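Glycosyl hydrolases family 31 family protein (Aspergillus niger, PDB 6DRU) hydrolyses xyloglucan oligosaccharides, releasing alpha-xylose from the glucose at their non-reducing end. Local coordinates at residues A[355-361]-A[406-411]. Coordinates in Å, arbitrary orientation, origin at the centre of the assembly. Numbering follows the deposited sequence.
Sequences DSWNGSY and YENNGQ. With NAG (2-acetamido-2-deoxy-beta-D-glucopyranose), chain D; BGC (beta-D-glucopyranose), chain F; GAL (beta-D-galactopyranose), chain B.
Build 355-361 as a tight beta hairpin, with two strands joined by a type I' turn from W357 to S360, and run the irregular loop 406-411 alongside its first strand, S356 CA 5.1 Å from N408 CA and W357 CA 5.0 Å from G410 CA. D355 (chi1 t) swings its carboxylate to the loop: OD1 takes a hydrogen bond from N409 N at 3.1 Å and another from S356 N at 2.7 Å, while OD2 is held by L402 N. S356, chi1 p, points at the loop, and its OG donates a hydrogen bond to N409 O, 2.8 Å away. W357, chi1 t, lays CE3 3.7 Å from G410 CA; a side chain at 410 would collide there, and the type II turn from N408 to Q411 wants glycine at this position anyway. N358 and G359, both with positive phi, form the turn, and N358 ND2 carries an N-linked NAG on C1. Y361 (chi1 m) brings CE2 to 3.7 Å from N408 OD1; its OH and that OD1 both bond R363 of the second subunit. The contact borders the bound sugar, consistent with a wall of the xyloglucan cleft: N409 ND2 donates to BGC O4 at 3.1 Å, and W357 CH2 lies 3.7 Å from BGC C6. In the TIM-barrel domain, the hairpin pairs through strand 360-364 with strand 319-328, while the loop leads from strand 391-394 into helix 413-417.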
loop_
_atom_site.group_PDB
_atom_site.type_symbol
_atom_site.label_atom_id
_atom_site.label_comp_id
_atom_site.label_asym_id
_atom_site.label_seq_id
_atom_site.Cartn_x
_atom_site.Cartn_y
_atom_site.Cartn_z
ATOM N N ASP A 355 19.370 6.065 -10.681
ATOM C CA ASP A 355 20.648 5.964 -9.985
ATOM C C ASP A 355 21.540 7.135 -10.379
ATOM O O ASP A 355 21.055 8.137 -10.914
ATOM C CB ASP A 355 21.338 4.631 -10.299
ATOM C CG ASP A 355 22.230 4.146 -9.165
ATOM O OD1 ASP A 355 22.752 4.993 -8.406
ATOM O OD2 ASP A 355 22.416 2.916 -9.038
ATOM N N SER A 356 22.843 7.018 -10.128
ATOM C CA SER A 356 23.800 8.044 -10.512
ATOM C C SER A 356 25.096 7.382 -10.953
ATOM O O SER A 356 25.400 6.248 -10.575
ATOM C CB SER A 356 24.079 9.030 -9.369
ATOM O OG SER A 356 24.697 8.381 -8.273
ATOM N N TRP A 357 25.857 8.115 -11.758
ATOM C CA TRP A 357 27.170 7.696 -12.228
ATOM C C TRP A 357 27.797 8.861 -12.977
ATOM O O TRP A 357 27.091 9.647 -13.615
ATOM C CB TRP A 357 27.093 6.461 -13.136
ATOM C CG TRP A 357 28.437 6.018 -13.619
ATOM C CD1 TRP A 357 28.941 6.150 -14.879
ATOM C CD2 TRP A 357 29.465 5.395 -12.839
ATOM N NE1 TRP A 357 30.215 5.636 -14.936
ATOM C CE2 TRP A 357 30.559 5.167 -13.695
ATOM C CE3 TRP A 357 29.563 5.003 -11.500
ATOM C CZ2 TRP A 357 31.736 4.564 -13.258
ATOM C CZ3 TRP A 357 30.733 4.404 -11.067
ATOM C CH2 TRP A 357 31.803 4.191 -11.943
ATOM N N ASN A 358 29.124 8.967 -12.883
ATOM C CA ASN A 358 29.881 9.989 -13.604
ATOM C C ASN A 358 29.435 11.394 -13.197
ATOM O O ASN A 358 29.425 12.322 -14.009
ATOM C CB ASN A 358 29.764 9.779 -15.120
ATOM C CG ASN A 358 30.738 10.626 -15.915
ATOM O OD1 ASN A 358 30.331 11.528 -16.646
ATOM N ND2 ASN A 358 32.028 10.338 -15.781
ATOM N N GLY A 359 29.052 11.554 -11.932
ATOM C CA GLY A 359 28.634 12.842 -11.419
ATOM C C GLY A 359 27.270 13.308 -11.870
ATOM O O GLY A 359 26.917 14.466 -11.627
ATOM N N SER A 360 26.489 12.445 -12.514
ATOM C CA SER A 360 25.165 12.793 -13.007
ATOM C C SER A 360 24.169 11.723 -12.590
ATOM O O SER A 360 24.500 10.534 -12.551
ATOM C CB SER A 360 25.162 12.943 -14.533
ATOM O OG SER A 360 26.178 13.833 -14.958
ATOM N N TYR A 361 22.948 12.149 -12.278
ATOM C CA TYR A 361 21.872 11.207 -12.016
ATOM C C TYR A 361 21.246 10.767 -13.332
ATOM O O TYR A 361 21.043 11.579 -14.240
ATOM C CB TYR A 361 20.829 11.834 -11.090
ATOM C CG TYR A 361 21.349 12.048 -9.686
ATOM C CD1 TYR A 361 21.972 13.236 -9.328
ATOM C CD2 TYR A 361 21.237 11.051 -8.724
ATOM C CE1 TYR A 361 22.457 13.431 -8.046
ATOM C CE2 TYR A 361 21.721 11.235 -7.441
ATOM C CZ TYR A 361 22.329 12.427 -7.108
ATOM O OH TYR A 361 22.810 12.616 -5.833
ATOM N N TYR A 406 23.614 -0.862 -3.700
ATOM C CA TYR A 406 23.440 0.422 -3.043
ATOM C C TYR A 406 23.105 1.476 -4.087
ATOM O O TYR A 406 23.472 1.351 -5.259
ATOM C CB TYR A 406 24.699 0.829 -2.265
ATOM C CG TYR A 406 25.988 0.611 -3.028
ATOM C CD1 TYR A 406 26.464 1.564 -3.918
ATOM C CD2 TYR A 406 26.730 -0.552 -2.857
ATOM C CE1 TYR A 406 27.642 1.365 -4.617
ATOM C CE2 TYR A 406 27.908 -0.760 -3.550
ATOM C CZ TYR A 406 28.359 0.201 -4.428
ATOM O OH TYR A 406 29.531 -0.002 -5.119
ATOM N N GLU A 407 22.397 2.511 -3.653
ATOM C CA GLU A 407 22.058 3.615 -4.534
ATOM C C GLU A 407 23.164 4.667 -4.524
ATOM O O GLU A 407 24.111 4.606 -3.736
ATOM C CB GLU A 407 20.721 4.237 -4.127
ATOM C CG GLU A 407 19.514 3.623 -4.818
ATOM C CD GLU A 407 19.434 3.986 -6.291
ATOM O OE1 GLU A 407 20.190 4.877 -6.734
ATOM O OE2 GLU A 407 18.613 3.378 -7.008
ATOM N N ASN A 408 23.037 5.635 -5.434
ATOM C CA ASN A 408 23.978 6.752 -5.548
ATOM C C ASN A 408 25.370 6.254 -5.933
ATOM O O ASN A 408 26.380 6.619 -5.328
ATOM C CB ASN A 408 24.015 7.583 -4.263
ATOM C CG ASN A 408 22.645 8.099 -3.867
ATOM O OD1 ASN A 408 22.077 8.965 -4.534
ATOM N ND2 ASN A 408 22.101 7.562 -2.779
ATOM N N ASN A 409 25.409 5.396 -6.951
ATOM C CA ASN A 409 26.668 4.852 -7.431
ATOM C C ASN A 409 27.591 5.971 -7.904
ATOM O O ASN A 409 27.144 7.034 -8.344
ATOM C CB ASN A 409 26.413 3.857 -8.565
ATOM C CG ASN A 409 27.622 3.000 -8.874
ATOM O OD1 ASN A 409 28.616 3.023 -8.149
ATOM N ND2 ASN A 409 27.543 2.232 -9.956
ATOM N N GLY A 410 28.895 5.723 -7.807
ATOM C CA GLY A 410 29.886 6.699 -8.199
ATOM C C GLY A 410 30.192 7.759 -7.167
ATOM O O GLY A 410 31.169 8.499 -7.337
ATOM N N GLN A 411 29.398 7.863 -6.107
ATOM C CA GLN A 411 29.630 8.854 -5.068
ATOM C C GLN A 411 30.500 8.239 -3.972
ATOM O O GLN A 411 31.003 7.120 -4.106
ATOM C CB GLN A 411 28.293 9.383 -4.547
ATOM C CG GLN A 411 27.470 10.102 -5.615
ATOM C CD GLN A 411 26.191 10.714 -5.076
ATOM O OE1 GLN A 411 25.095 10.397 -5.540
ATOM N NE2 GLN A 411 26.325 11.601 -4.096
HETATM C C1 NAG D . 32.771 11.125 -16.778
HETATM C C2 NAG D . 33.957 11.917 -16.264
HETATM C C3 NAG D . 34.808 12.526 -17.322
HETATM C C4 NAG D . 34.990 11.616 -18.517
HETATM C C5 NAG D . 33.656 11.067 -18.959
HETATM C C6 NAG D . 33.842 10.162 -20.156
HETATM C C7 NAG D . 33.326 12.754 -14.028
HETATM C C8 NAG D . 32.787 13.872 -13.160
HETATM N N2 NAG D . 33.458 12.951 -15.426
HETATM O O3 NAG D . 36.055 12.876 -16.766
HETATM O O4 NAG D . 35.567 12.348 -19.571
HETATM O O5 NAG D . 33.114 10.338 -17.890
HETATM O O6 NAG D . 32.859 9.152 -20.144
HETATM O O7 NAG D . 33.645 11.695 -13.527
HETATM C C2 BGC F . 32.167 1.219 -7.577
HETATM C C3 BGC F . 30.905 0.612 -8.083
HETATM C C4 BGC F . 30.833 0.763 -9.613
HETATM C C5 BGC F . 32.100 0.260 -10.246
HETATM C C6 BGC F . 32.069 0.535 -11.744
HETATM C C1 BGC F . 33.318 0.573 -8.304
HETATM O O2 BGC F . 32.298 1.004 -6.154
HETATM O O3 BGC F . 29.829 1.246 -7.493
HETATM O O4 BGC F . 29.744 0.020 -10.115
HETATM O O5 BGC F . 33.220 0.917 -9.687
HETATM O O6 BGC F . 33.378 0.452 -12.267
HETATM C C1 GAL B . 36.642 5.479 -3.740
HETATM C C2 GAL B . 37.254 6.861 -3.784
HETATM C C3 GAL B . 36.419 7.970 -3.876
HETATM C C4 GAL B . 35.284 7.690 -4.841
HETATM C C5 GAL B . 34.711 6.300 -4.658
HETATM C C6 GAL B . 33.644 6.065 -5.707
HETATM O O2 GAL B . 38.194 7.006 -2.742
HETATM O O3 GAL B . 37.199 9.119 -4.109
HETATM O O4 GAL B . 35.742 7.831 -6.166
HETATM O O5 GAL B . 35.731 5.339 -4.804
HETATM O O6 GAL B . 33.169 4.739 -5.620
#